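Local coordinates for protein uncharacterized HTH-type transcriptional regulator YydK (Bacillus subtilis subsp. subtilis, PDB 3BWG) that is probably a DNA-binding transcriptional regulator of the GntR family, joining a helix-turn-helix region to a UTRA domain, at residues B[104-109]-B[118-123]; B[125-130]-B[137-142]; B[193-198]-B[224-229]; B[204-209]-B[217-222]. One frame throughout, in Å; residues are numbered along the deposited sequence.

Contact 1 (B[104-109]-B[118-123]); sequences VRKPTP and GMDEDI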
loop_
_atom_site.group_PDB
_atom_site.type_symbol
_atom_site.label_atom_id
_atom_site.label_comp_id
_atom_site.label_asym_id
_atom_site.label_seq_id
_atom_site.Cartn_x
_atom_site.Cartn_y
_atom_site.Cartn_z
ATOM N N VAL B 104 20.095 23.661 7.900
ATOM C CA VAL B 104 20.904 23.070 6.866
ATOM C C VAL B 104 22.053 22.402 7.571
ATOM O O VAL B 104 22.608 22.957 8.514
ATOM C CB VAL B 104 21.437 24.110 5.876
ATOM C CG1 VAL B 104 22.283 23.405 4.786
ATOM C CG2 VAL B 104 20.282 24.881 5.287
ATOM N N ARG B 105 22.420 21.223 7.070
ATOM C CA ARG B 105 23.167 20.215 7.795
ATOM C C ARG B 105 23.762 19.277 6.747
ATOM O O ARG B 105 23.189 19.095 5.675
ATOM C CB ARG B 105 22.098 19.449 8.584
ATOM C CG ARG B 105 22.498 18.537 9.619
ATOM C CD ARG B 105 21.248 18.019 10.298
ATOM N NE ARG B 105 20.742 18.932 11.338
ATOM C CZ ARG B 105 20.435 18.563 12.584
ATOM N NH1 ARG B 105 20.565 17.284 12.970
ATOM N NH2 ARG B 105 19.963 19.468 13.440
ATOM N N LYS B 106 24.895 18.660 7.050
ATOM C CA LYS B 106 25.328 17.484 6.308
ATOM C C LYS B 106 24.440 16.264 6.682
ATOM O O LYS B 106 23.939 16.179 7.804
ATOM C CB LYS B 106 26.834 17.194 6.528
ATOM C CG LYS B 106 27.738 18.357 6.193
ATOM C CD LYS B 106 27.538 18.820 4.749
ATOM C CE LYS B 106 28.504 19.926 4.412
ATOM N NZ LYS B 106 28.191 20.475 3.056
ATOM N N PRO B 107 24.222 15.338 5.721
ATOM C CA PRO B 107 23.376 14.176 6.038
ATOM C C PRO B 107 24.117 13.166 6.924
ATOM O O PRO B 107 25.352 13.035 6.815
ATOM C CB PRO B 107 23.130 13.527 4.654
ATOM C CG PRO B 107 24.356 13.948 3.791
ATOM C CD PRO B 107 24.719 15.336 4.320
ATOM N N THR B 108 23.373 12.436 7.753
ATOM C CA THR B 108 23.897 11.218 8.312
ATOM C C THR B 108 24.290 10.243 7.166
ATOM O O THR B 108 23.879 10.411 6.020
ATOM C CB THR B 108 22.882 10.535 9.243
ATOM O OG1 THR B 108 21.750 10.093 8.496
ATOM C CG2 THR B 108 22.421 11.466 10.389
ATOM N N PRO B 109 25.147 9.254 7.454
ATOM C CA PRO B 109 25.398 8.220 6.430
ATOM C C PRO B 109 24.117 7.552 5.905
ATOM O O PRO B 109 23.929 7.457 4.699
ATOM C CB PRO B 109 26.289 7.225 7.160
ATOM C CG PRO B 109 26.989 8.073 8.165
ATOM C CD PRO B 109 26.014 9.091 8.631
ATOM N N GLY B 118 26.264 12.239 -1.918
ATOM C CA GLY B 118 27.541 12.271 -1.204
ATOM C C GLY B 118 27.260 12.835 0.186
ATOM O O GLY B 118 26.276 13.593 0.386
HETATM N N MSE B 119 28.109 12.482 1.148
HETATM C CA MSE B 119 27.938 13.001 2.510
HETATM C C MSE B 119 28.310 14.477 2.688
HETATM O O MSE B 119 27.976 15.099 3.716
HETATM C CB MSE B 119 28.634 12.099 3.522
HETATM C CG MSE B 119 27.848 10.816 3.755
HETATM SE SE MSE B 119 28.965 9.594 4.654
HETATM C CE MSE B 119 29.294 10.730 6.248
ATOM N N ASP B 120 28.962 15.049 1.677
ATOM C CA ASP B 120 29.249 16.478 1.728
ATOM C C ASP B 120 28.178 17.328 1.040
ATOM O O ASP B 120 28.335 18.550 0.943
ATOM C CB ASP B 120 30.659 16.799 1.191
ATOM C CG ASP B 120 31.267 18.060 1.846
ATOM O OD1 ASP B 120 30.817 18.477 2.939
ATOM O OD2 ASP B 120 32.213 18.637 1.273
ATOM N N GLU B 121 27.101 16.690 0.577
ATOM C CA GLU B 121 25.993 17.421 -0.031
ATOM C C GLU B 121 25.032 17.926 1.071
ATOM O O GLU B 121 24.628 17.152 1.956
ATOM C CB GLU B 121 25.256 16.540 -1.054
ATOM C CG GLU B 121 26.065 16.124 -2.298
ATOM C CD GLU B 121 25.184 15.490 -3.404
ATOM O OE1 GLU B 121 24.213 16.148 -3.883
ATOM O OE2 GLU B 121 25.456 14.320 -3.780
ATOM N N ASP B 122 24.705 19.216 1.049
ATOM C CA ASP B 122 23.791 19.786 2.054
ATOM C C ASP B 122 22.380 19.178 1.998
ATOM O O ASP B 122 21.837 18.916 0.913
ATOM C CB ASP B 122 23.641 21.291 1.844
ATOM C CG ASP B 122 24.877 22.069 2.221
ATOM O OD1 ASP B 122 25.756 21.512 2.908
ATOM O OD2 ASP B 122 24.954 23.259 1.849
ATOM N N ILE B 123 21.793 18.925 3.155
ATOM C CA ILE B 123 20.376 18.575 3.200
ATOM C C ILE B 123 19.682 19.604 4.085
ATOM O O ILE B 123 20.369 20.211 4.922
ATOM C CB ILE B 123 20.114 17.096 3.660
ATOM C CG1 ILE B 123 20.773 16.736 5.007
ATOM C CG2 ILE B 123 20.654 16.122 2.599
ATOM C CD1 ILE B 123 19.890 16.880 6.255
#

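Contact 2 (B[125-130]-B[137-142]); sequences YVKRVR and LCYEES. With EDO (1,2-ethanediol), chain H.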
loop_
_atom_site.group_PDB
_atom_site.type_symbol
_atom_site.label_atom_id
_atom_site.label_comp_id
_atom_site.label_asym_id
_atom_site.label_seq_id
_atom_site.Cartn_x
_atom_site.Cartn_y
_atom_site.Cartn_z
ATOM N N TYR B 125 17.218 19.609 7.176
ATOM C CA TYR B 125 16.821 18.633 8.173
ATOM C C TYR B 125 15.607 19.124 8.901
ATOM O O TYR B 125 15.597 20.248 9.381
ATOM C CB TYR B 125 17.962 18.415 9.174
ATOM C CG TYR B 125 17.588 17.632 10.410
ATOM C CD1 TYR B 125 17.497 16.239 10.359
ATOM C CD2 TYR B 125 17.359 18.273 11.646
ATOM C CE1 TYR B 125 17.161 15.516 11.463
ATOM C CE2 TYR B 125 17.037 17.533 12.785
ATOM C CZ TYR B 125 16.930 16.149 12.668
ATOM O OH TYR B 125 16.625 15.341 13.739
ATOM N N VAL B 126 14.587 18.283 9.018
ATOM C CA VAL B 126 13.433 18.683 9.810
ATOM C C VAL B 126 13.045 17.689 10.890
ATOM O O VAL B 126 13.120 16.470 10.693
ATOM C CB VAL B 126 12.227 19.282 8.959
ATOM C CG1 VAL B 126 12.548 19.395 7.492
ATOM C CG2 VAL B 126 10.859 18.661 9.286
ATOM N N LYS B 127 12.755 18.214 12.072
ATOM C CA LYS B 127 12.341 17.400 13.183
ATOM C C LYS B 127 11.019 18.032 13.652
ATOM O O LYS B 127 10.980 19.242 13.951
ATOM C CB LYS B 127 13.398 17.432 14.284
ATOM C CG LYS B 127 13.030 16.548 15.480
ATOM C CD LYS B 127 13.868 16.801 16.750
ATOM C CE LYS B 127 15.201 16.059 16.661
ATOM N NZ LYS B 127 15.963 16.309 17.940
ATOM N N ARG B 128 9.936 17.248 13.666
ATOM C CA ARG B 128 8.641 17.798 14.031
ATOM C C ARG B 128 7.699 16.763 14.643
ATOM O O ARG B 128 7.784 15.543 14.372
ATOM C CB ARG B 128 8.001 18.549 12.843
ATOM C CG ARG B 128 7.398 17.702 11.743
ATOM C CD ARG B 128 6.987 18.528 10.542
ATOM N NE ARG B 128 6.698 17.613 9.438
ATOM C CZ ARG B 128 5.962 17.888 8.368
ATOM N NH1 ARG B 128 5.416 19.089 8.209
ATOM N NH2 ARG B 128 5.780 16.943 7.456
ATOM N N VAL B 129 6.841 17.247 15.520
ATOM C CA VAL B 129 5.772 16.432 16.052
ATOM C C VAL B 129 4.553 16.916 15.326
ATOM O O VAL B 129 4.356 18.139 15.134
ATOM C CB VAL B 129 5.613 16.581 17.594
ATOM C CG1 VAL B 129 4.448 15.691 18.167
ATOM C CG2 VAL B 129 6.944 16.258 18.295
ATOM N N ARG B 130 3.751 15.963 14.876
ATOM C CA ARG B 130 2.511 16.305 14.188
ATOM C C ARG B 130 1.290 15.884 15.012
ATOM O O ARG B 130 1.389 14.965 15.817
ATOM C CB ARG B 130 2.508 15.747 12.766
ATOM C CG ARG B 130 3.855 15.884 12.052
ATOM C CD ARG B 130 3.697 15.624 10.551
ATOM N NE ARG B 130 2.944 16.750 9.949
ATOM C CZ ARG B 130 2.385 16.711 8.741
ATOM N NH1 ARG B 130 2.502 15.608 7.994
ATOM N NH2 ARG B 130 1.738 17.784 8.266
ATOM N N LEU B 137 0.011 12.697 16.541
ATOM C CA LEU B 137 -0.043 11.729 15.449
ATOM C C LEU B 137 1.301 10.979 15.291
ATOM O O LEU B 137 1.353 9.738 15.164
ATOM C CB LEU B 137 -0.418 12.447 14.138
ATOM C CG LEU B 137 -0.371 11.555 12.880
ATOM C CD1 LEU B 137 -1.351 10.377 12.974
ATOM C CD2 LEU B 137 -0.587 12.297 11.580
ATOM N N CYS B 138 2.385 11.744 15.273
ATOM C CA CYS B 138 3.687 11.197 14.988
ATOM C C CYS B 138 4.800 12.141 15.383
ATOM O O CYS B 138 4.566 13.308 15.680
ATOM C CB CYS B 138 3.826 10.832 13.498
ATOM S SG CYS B 138 3.754 12.248 12.350
ATOM N N TYR B 139 5.999 11.581 15.381
ATOM C CA TYR B 139 7.222 12.256 15.617
ATOM C C TYR B 139 8.026 11.884 14.366
ATOM O O TYR B 139 8.141 10.697 14.026
ATOM C CB TYR B 139 7.873 11.696 16.912
ATOM C CG TYR B 139 9.342 12.051 17.054
ATOM C CD1 TYR B 139 9.752 13.392 17.068
ATOM C CD2 TYR B 139 10.315 11.067 17.151
ATOM C CE1 TYR B 139 11.092 13.741 17.143
ATOM C CE2 TYR B 139 11.676 11.403 17.256
ATOM C CZ TYR B 139 12.052 12.756 17.257
ATOM O OH TYR B 139 13.387 13.136 17.361
ATOM N N GLU B 140 8.556 12.895 13.679
ATOM C CA GLU B 140 9.241 12.693 12.428
ATOM C C GLU B 140 10.606 13.378 12.301
ATOM O O GLU B 140 10.824 14.484 12.761
ATOM C CB GLU B 140 8.317 13.116 11.276
ATOM C CG GLU B 140 9.012 13.678 10.015
ATOM C CD GLU B 140 8.040 14.322 9.026
ATOM O OE1 GLU B 140 8.358 14.405 7.843
ATOM O OE2 GLU B 140 6.933 14.713 9.417
ATOM N N GLU B 141 11.519 12.720 11.604
ATOM C CA GLU B 141 12.724 13.365 11.159
ATOM C C GLU B 141 12.713 13.156 9.671
ATOM O O GLU B 141 12.493 12.017 9.194
ATOM C CB GLU B 141 13.960 12.676 11.750
ATOM C CG GLU B 141 14.255 13.003 13.209
ATOM C CD GLU B 141 15.514 12.268 13.711
ATOM O OE1 GLU B 141 16.618 12.874 13.757
ATOM O OE2 GLU B 141 15.391 11.067 14.039
ATOM N N SER B 142 12.916 14.239 8.918
ATOM C CA SER B 142 13.108 14.092 7.489
ATOM C C SER B 142 14.290 14.865 6.943
ATOM O O SER B 142 14.780 15.816 7.554
ATOM C CB SER B 142 11.836 14.389 6.718
ATOM O OG SER B 142 11.182 15.474 7.299
HETATM C C1 EDO H . 11.205 8.862 13.995
HETATM O O1 EDO H . 11.111 8.063 15.169
HETATM C C2 EDO H . 12.272 9.902 14.242
HETATM O O2 EDO H . 13.536 9.229 14.172
#

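Contact 3 (B[193-198]-B[224-229]); sequences LGLEAG and NYEQSQ. With EDO (1,2-ethanediol), chain I.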
loop_
_atom_site.group_PDB
_atom_site.type_symbol
_atom_site.label_atom_id
_atom_site.label_comp_id
_atom_site.label_asym_id
_atom_site.label_seq_id
_atom_site.Cartn_x
_atom_site.Cartn_y
_atom_site.Cartn_z
ATOM N N LEU B 193 5.437 11.993 21.971
ATOM C CA LEU B 193 4.068 11.493 21.734
ATOM C C LEU B 193 3.146 11.594 22.922
ATOM O O LEU B 193 1.931 11.459 22.766
ATOM C CB LEU B 193 4.058 10.082 21.117
ATOM C CG LEU B 193 4.757 10.012 19.746
ATOM C CD1 LEU B 193 4.751 8.573 19.200
ATOM C CD2 LEU B 193 4.185 10.974 18.689
ATOM N N GLY B 194 3.703 11.876 24.103
ATOM C CA GLY B 194 2.921 11.859 25.353
ATOM C C GLY B 194 2.443 10.474 25.765
ATOM O O GLY B 194 1.388 10.341 26.372
ATOM N N LEU B 195 3.207 9.442 25.417
ATOM C CA LEU B 195 2.871 8.059 25.782
ATOM C C LEU B 195 3.981 7.541 26.694
ATOM O O LEU B 195 4.900 8.285 26.996
ATOM C CB LEU B 195 2.747 7.166 24.546
ATOM C CG LEU B 195 1.704 7.590 23.502
ATOM C CD1 LEU B 195 1.901 6.809 22.206
ATOM C CD2 LEU B 195 0.307 7.429 24.100
ATOM N N GLU B 196 3.905 6.287 27.121
ATOM C CA GLU B 196 4.955 5.686 27.964
ATOM C C GLU B 196 5.986 4.939 27.100
ATOM O O GLU B 196 5.625 4.351 26.086
ATOM C CB GLU B 196 4.333 4.715 28.949
ATOM C CG GLU B 196 3.117 5.279 29.663
ATOM C CD GLU B 196 2.187 4.208 30.217
ATOM O OE1 GLU B 196 0.960 4.446 30.188
ATOM O OE2 GLU B 196 2.663 3.142 30.690
ATOM N N ALA B 197 7.255 4.956 27.511
ATOM C CA ALA B 197 8.306 4.194 26.828
ATOM C C ALA B 197 7.990 2.701 26.898
ATOM O O ALA B 197 7.421 2.223 27.874
ATOM C CB ALA B 197 9.694 4.497 27.426
ATOM N N GLY B 198 8.330 1.969 25.845
ATOM C CA GLY B 198 8.060 0.540 25.831
ATOM C C GLY B 198 6.738 0.188 25.190
ATOM O O GLY B 198 6.533 -0.945 24.767
ATOM N N ASN B 224 1.857 7.503 16.916
ATOM C CA ASN B 224 1.100 7.181 18.116
ATOM C C ASN B 224 0.088 6.055 17.838
ATOM O O ASN B 224 -0.908 6.273 17.126
ATOM C CB ASN B 224 0.409 8.480 18.579
ATOM C CG ASN B 224 -0.435 8.321 19.806
ATOM O OD1 ASN B 224 -0.905 7.220 20.147
ATOM N ND2 ASN B 224 -0.668 9.442 20.483
ATOM N N TYR B 225 0.338 4.858 18.392
ATOM C CA TYR B 225 -0.518 3.692 18.173
ATOM C C TYR B 225 -1.983 3.887 18.593
ATOM O O TYR B 225 -2.870 3.186 18.103
ATOM C CB TYR B 225 0.081 2.427 18.840
ATOM C CG TYR B 225 -0.190 2.293 20.315
ATOM C CD1 TYR B 225 -1.160 1.422 20.779
ATOM C CD2 TYR B 225 0.526 3.043 21.243
ATOM C CE1 TYR B 225 -1.430 1.288 22.153
ATOM C CE2 TYR B 225 0.268 2.941 22.633
ATOM C CZ TYR B 225 -0.701 2.050 23.063
ATOM O OH TYR B 225 -0.943 1.908 24.393
ATOM N N GLU B 226 -2.240 4.851 19.467
ATOM C CA GLU B 226 -3.613 5.110 19.913
ATOM C C GLU B 226 -4.366 6.097 19.042
ATOM O O GLU B 226 -5.546 6.312 19.272
ATOM C CB GLU B 226 -3.667 5.686 21.352
ATOM C CG GLU B 226 -2.789 5.069 22.357
ATOM C CD GLU B 226 -3.203 5.501 23.779
ATOM O OE1 GLU B 226 -3.175 6.724 24.098
ATOM O OE2 GLU B 226 -3.597 4.599 24.546
ATOM N N GLN B 227 -3.686 6.751 18.100
ATOM C CA GLN B 227 -4.309 7.872 17.361
ATOM C C GLN B 227 -4.180 7.678 15.831
ATOM O O GLN B 227 -4.447 8.602 15.047
ATOM C CB GLN B 227 -3.703 9.224 17.763
ATOM C CG GLN B 227 -3.767 9.596 19.248
ATOM C CD GLN B 227 -5.177 9.909 19.698
ATOM O OE1 GLN B 227 -6.008 10.277 18.892
ATOM N NE2 GLN B 227 -5.457 9.738 20.993
ATOM N N SER B 228 -3.785 6.487 15.415
ATOM C CA SER B 228 -3.528 6.240 13.969
ATOM C C SER B 228 -3.752 4.782 13.588
ATOM O O SER B 228 -3.604 3.872 14.416
ATOM C CB SER B 228 -2.125 6.702 13.611
ATOM O OG SER B 228 -1.203 5.904 14.302
ATOM N N GLN B 229 -4.218 4.578 12.366
ATOM C CA GLN B 229 -4.373 3.259 11.785
ATOM C C GLN B 229 -4.505 3.573 10.343
ATOM O O GLN B 229 -5.000 4.657 10.022
ATOM C CB GLN B 229 -5.631 2.539 12.243
ATOM C CG GLN B 229 -6.894 3.400 12.330
ATOM C CD GLN B 229 -6.989 4.113 13.649
ATOM O OE1 GLN B 229 -6.763 3.502 14.693
ATOM N NE2 GLN B 229 -7.315 5.393 13.630
HETATM C C1 EDO I . 0.260 2.956 15.170
HETATM O O1 EDO I . -0.398 3.468 14.051
HETATM C C2 EDO I . 1.534 3.748 15.261
HETATM O O2 EDO I . 2.212 3.181 16.344
#

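Contact 4 (B[204-209]-B[217-222]); sequences IESIFH and DYSKIS. With EDO (1,2-ethanediol), chain H.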
loop_
_atom_site.group_PDB
_atom_site.type_symbol
_atom_site.label_atom_id
_atom_site.label_comp_id
_atom_site.label_asym_id
_atom_site.label_seq_id
_atom_site.Cartn_x
_atom_site.Cartn_y
_atom_site.Cartn_z
ATOM N N ILE B 204 8.042 3.954 10.349
ATOM C CA ILE B 204 8.138 3.881 8.878
ATOM C C ILE B 204 9.257 4.755 8.387
ATOM O O ILE B 204 9.345 5.929 8.805
ATOM C CB ILE B 204 6.800 4.372 8.203
ATOM C CG1 ILE B 204 5.596 3.635 8.810
ATOM C CG2 ILE B 204 6.865 4.303 6.594
ATOM C CD1 ILE B 204 4.300 3.969 8.179
ATOM N N GLU B 205 10.104 4.178 7.522
ATOM C CA GLU B 205 11.030 4.922 6.674
ATOM C C GLU B 205 10.550 5.016 5.251
ATOM O O GLU B 205 10.237 3.981 4.617
ATOM C CB GLU B 205 12.406 4.285 6.688
ATOM C CG GLU B 205 13.022 4.283 8.056
ATOM C CD GLU B 205 14.132 3.278 8.123
ATOM O OE1 GLU B 205 13.864 2.078 8.353
ATOM O OE2 GLU B 205 15.282 3.670 7.871
ATOM N N SER B 206 10.490 6.253 4.742
ATOM C CA SER B 206 10.029 6.496 3.401
ATOM C C SER B 206 11.092 7.134 2.511
ATOM O O SER B 206 11.805 8.045 2.924
ATOM C CB SER B 206 8.799 7.408 3.407
ATOM O OG SER B 206 7.811 6.898 4.280
ATOM N N ILE B 207 11.156 6.697 1.268
ATOM C CA ILE B 207 12.008 7.417 0.283
ATOM C C ILE B 207 11.084 7.883 -0.828
ATOM O O ILE B 207 10.435 7.051 -1.483
ATOM C CB ILE B 207 13.159 6.562 -0.280
ATOM C CG1 ILE B 207 14.081 6.082 0.823
ATOM C CG2 ILE B 207 14.029 7.353 -1.232
ATOM C CD1 ILE B 207 13.591 4.870 1.546
ATOM N N PHE B 208 10.980 9.195 -0.981
ATOM C CA PHE B 208 10.186 9.786 -2.059
ATOM C C PHE B 208 11.117 10.207 -3.196
ATOM O O PHE B 208 12.226 10.707 -2.955
ATOM C CB PHE B 208 9.322 10.946 -1.542
ATOM C CG PHE B 208 8.274 10.509 -0.536
ATOM C CD1 PHE B 208 6.956 10.282 -0.933
ATOM C CD2 PHE B 208 8.605 10.342 0.822
ATOM C CE1 PHE B 208 5.972 9.874 0.011
ATOM C CE2 PHE B 208 7.611 9.959 1.784
ATOM C CZ PHE B 208 6.315 9.697 1.357
ATOM N N HIS B 209 10.685 9.943 -4.425
ATOM C CA HIS B 209 11.532 10.190 -5.605
ATOM C C HIS B 209 10.809 11.215 -6.468
ATOM O O HIS B 209 9.561 11.267 -6.486
ATOM C CB HIS B 209 11.765 8.885 -6.430
ATOM C CG HIS B 209 12.449 7.784 -5.664
ATOM N ND1 HIS B 209 11.783 6.975 -4.761
ATOM C CD2 HIS B 209 13.740 7.369 -5.653
ATOM C CE1 HIS B 209 12.633 6.112 -4.229
ATOM N NE2 HIS B 209 13.830 6.353 -4.723
ATOM N N ASP B 217 13.542 13.176 -0.664
ATOM C CA ASP B 217 13.073 13.206 0.750
ATOM C C ASP B 217 13.196 11.803 1.380
ATOM O O ASP B 217 12.686 10.838 0.843
ATOM C CB ASP B 217 11.618 13.724 0.776
ATOM C CG ASP B 217 10.899 13.547 2.138
ATOM O OD1 ASP B 217 11.496 13.236 3.168
ATOM O OD2 ASP B 217 9.689 13.799 2.180
ATOM N N TYR B 218 13.944 11.689 2.473
ATOM C CA TYR B 218 14.007 10.501 3.278
ATOM C C TYR B 218 13.463 10.913 4.620
ATOM O O TYR B 218 13.959 11.873 5.231
ATOM C CB TYR B 218 15.462 10.035 3.438
ATOM C CG TYR B 218 15.642 8.913 4.411
ATOM C CD1 TYR B 218 14.970 7.700 4.225
ATOM C CD2 TYR B 218 16.505 9.041 5.502
ATOM C CE1 TYR B 218 15.118 6.662 5.125
ATOM C CE2 TYR B 218 16.676 8.015 6.386
ATOM C CZ TYR B 218 15.994 6.822 6.187
ATOM O OH TYR B 218 16.181 5.761 7.062
ATOM N N SER B 219 12.467 10.175 5.099
ATOM C CA SER B 219 11.874 10.465 6.395
ATOM C C SER B 219 11.808 9.216 7.287
ATOM O O SER B 219 11.754 8.059 6.804
ATOM C CB SER B 219 10.494 11.103 6.211
ATOM O OG SER B 219 9.559 10.117 5.857
ATOM N N LYS B 220 11.843 9.474 8.598
ATOM C CA LYS B 220 11.778 8.461 9.641
ATOM C C LYS B 220 10.678 8.885 10.572
ATOM O O LYS B 220 10.769 9.940 11.192
ATOM C CB LYS B 220 13.090 8.439 10.390
ATOM C CG LYS B 220 14.215 7.899 9.513
ATOM C CD LYS B 220 15.585 8.407 9.957
ATOM C CE LYS B 220 15.897 8.112 11.401
ATOM N NZ LYS B 220 16.605 6.815 11.529
ATOM N N ILE B 221 9.630 8.069 10.676
ATOM C CA ILE B 221 8.454 8.459 11.449
ATOM C C ILE B 221 7.977 7.378 12.414
ATOM O O ILE B 221 7.897 6.192 12.073
ATOM C CB ILE B 221 7.323 8.841 10.532
ATOM C CG1 ILE B 221 7.816 9.875 9.488
ATOM C CG2 ILE B 221 6.114 9.402 11.379
ATOM C CD1 ILE B 221 6.758 10.429 8.553
ATOM N N SER B 222 7.704 7.800 13.639
ATOM C CA SER B 222 7.073 6.946 14.622
ATOM C C SER B 222 5.681 7.501 14.908
ATOM O O SER B 222 5.553 8.655 15.305
ATOM C CB SER B 222 7.903 6.933 15.918
ATOM O OG SER B 222 9.155 6.331 15.674
HETATM C C1 EDO H . 11.205 8.862 13.995
HETATM O O1 EDO H . 11.111 8.063 15.169
HETATM C C2 EDO H . 12.272 9.902 14.242
HETATM O O2 EDO H . 13.536 9.229 14.172
HETATM O O HOH W 1 8.581 7.717 6.976
#

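Contact 1 (B[104-109]-B[118-123])
Strand 95-105 and the start of strand 123-132 run antiparallel here, and R105 and I123 form a hydrogen-bonded pair: R105 N donates to I123 O at 3.1 Å, and I123 N returns a nearly straight bond (175°) to R105 O at 2.9 Å. Beyond this pair 104-109 heads for helix 109-114, while G118 to E121 make a type I beta turn. K106 bridges turn and strand. Its side chain bends at chi2 (-57°), which carries the ammonium over to the other segment. There NZ makes a salt bridge with D122 OD1 at 2.7 Å, from above the carboxylate plane, and donates to the carbonyl oxygen D120 O at 2.9 Å. D120 lies alongside the lysine, its OD1 3.3 Å from K106 NZ, so one amine holds two acidic side chains in a salt-bridge network; both would favour its charged form. An alanine in place of D122 would take away the nearer carboxylate and would probably leave K106 more loosely held between turn and strand. P107 packs beneath the turn, with its CD 3.0 Å from E121 O and its CB 4.0 Å from I123 CG1. The crowded chi1 of I123 (54°), with CG1 between backbone N and carbonyl carbon, sets that branch against the proline. Farther out, P109 CG meets the methyl CE of M119, a selenomethionine. R105 sends its guanidinium away, to salt bridges with E101 and D103, and T108 OG1 caps A111 N. The whole is a helix-containing connection between two antiparallel neighbours at the edge of the six-stranded UTRA sheet.

Contact 2 (B[125-130]-B[137-142])
In Y125 the ring carbon CG is anti to the backbone N (chi1 169°), and in E141 CG is anti to the carbonyl carbon, which brings phenol and carboxylate together; R128, with CG in the crowded position (chi1 76°) and an extended chain beyond, runs alongside E140. Y125 OH donates a very short bond of 2.5 Å to the anti lone pair of E141 OE1, which lies at the ring edge with the carboxylate turned 90° to the ring. The other oxygen, E141 OE2, accepts from O2 of an ethanediol molecule at 2.6 Å. On the opposite face, R128 grips a single oxygen with two nitrogens: NE reaches E140 OE2 at 2.9 Å from above the carboxylate plane, and NH2 reaches E140 OE2 at 3.2 Å on its syn lone pair. The guanidinium of R130 lies over one face of that of R128, its NE 3.6 Å above the centre of the R128 group. R130 NE bonds to S97 OG and R130 NH1 forms a salt bridge with E91; E91 and the nearby charge of E140 probably offset the repulsion. R130 CG also touches C138 SG at 3.6 Å. V126 with S142, R128 with E140 and R130 with C138 are hydrogen-bonded pairs. At the end of the register L137 N donates to R130 O at 2.8 Å while C138 N reaches that oxygen weakly, a classic beta bulge. This hairpin of strands 123-132 and 135-145 lies between strand 95-105 and strand 215-224. Y192 of helix 187-193 stacks on Y139, whereas R128 NH1 reaches the carbonyls of V157 and H159 on the other face.

Contact 3 (B[193-198]-B[224-229])
A Schellman motif ending helix 187-193 packs against an Asx turn set in a type I beta turn, N224 to Q227. No hydrogen bond joins the two segments, and the contact is made by leucine methyls. L195 carries most of it: CD1 lies 3.5 Å from N224 OD1 and 4.1 Å from Y225 CD2, while CD2 slides past the E226 chain, which runs the opposite way, to 3.6 Å from E226 OE1. L193 adds its CD1, 3.8 Å from N224 N. The next shell fixes these groups. In N224 the amide carbon CG is anti to the backbone N (chi1 179°), so that OD1 turns forward to accept from E226 N at 2.8 Å, in the plane of the amide carbonyl. This closes the Asx turn beneath L195 and satisfies the oxygen its methyl touches. The ND2 of N224 bonds to T136 OG1, which also serves the carbonyl of L193, so one threonine ties both segments to the 135-145 strand. G194, with positive phi (67°), is the C-prime residue of the Schellman motif; L195 N bonds to A190 O and G194 N to E191 O, and the reversal directs L195 back to the turn. L185 packs against both leucines. Farther out, E226 CG lies over one face of the Y225 ring, V182 of the second subunit packs on Y225, and an ethanediol molecule adjoins the turn. N224 O takes two donors, Q227 N at 3.0 Å and S228 OG at 2.9 Å, and S228 OG in turn accepts from O1 of the ethanediol at 2.6 Å.

Contact 4 (B[204-209]-B[217-222])
Y218 and E205 lie side by side and point the same way, with ring and carboxylate planes 60° apart. The phenol donates from OH to the anti lone pair of E205 OE2 at a very short 2.4 Å, the oxygen sitting at the ring edge. I207 crosses the same ring obliquely, its CG1 3.9 Å from Y218 CD1. E205 also runs alongside K220, CG to CG 4.1 Å, but the ammonium of K220 goes on to a salt bridge with E110. Since E110 also lies close to E205, that carboxylate's proton affinity may be raised. A phenylalanine in place of Y218 would lose the hydroxyl and would probably leave E205 less firmly oriented. On the other face S206 and S219 share a water with I204: it donates to I204 O at 2.7 Å and bonds to S206 OG at 2.9 Å and S219 OG at 2.8 Å. D217 lies beside F208, carboxylate and ring 24° apart. Strands 200-210 and 215-224, an antiparallel hairpin, are flanked by strand 173-184 beside the first and strand 135-145 beside the second. Helix 109-114 packs on I207 and Y218, and R74 of the second subunit forms a salt bridge with E205.

All four contacts belong to the UTRA region, and three reach its six-stranded antiparallel sheet. Contacts 1, 2 and 3 follow one another along the chain; contact 4 falls between the two segments of contact 3. Contact 1 lies at the edge strand 95-105, about 18 Å between centres from contact 2, and the two meet where R105 packs on Y125. Contacts 2 and 4 are hairpins with centres about 11 Å apart, joined through neighbouring strands 135-145 and 215-224 and sharing an ethanediol molecule. Contact 3 lies about 14 Å from contact 2, centre to centre, where L137 O meets N224 N. Contacts 3 and 4 also touch the second subunit, so this sheet takes part in dimer packing.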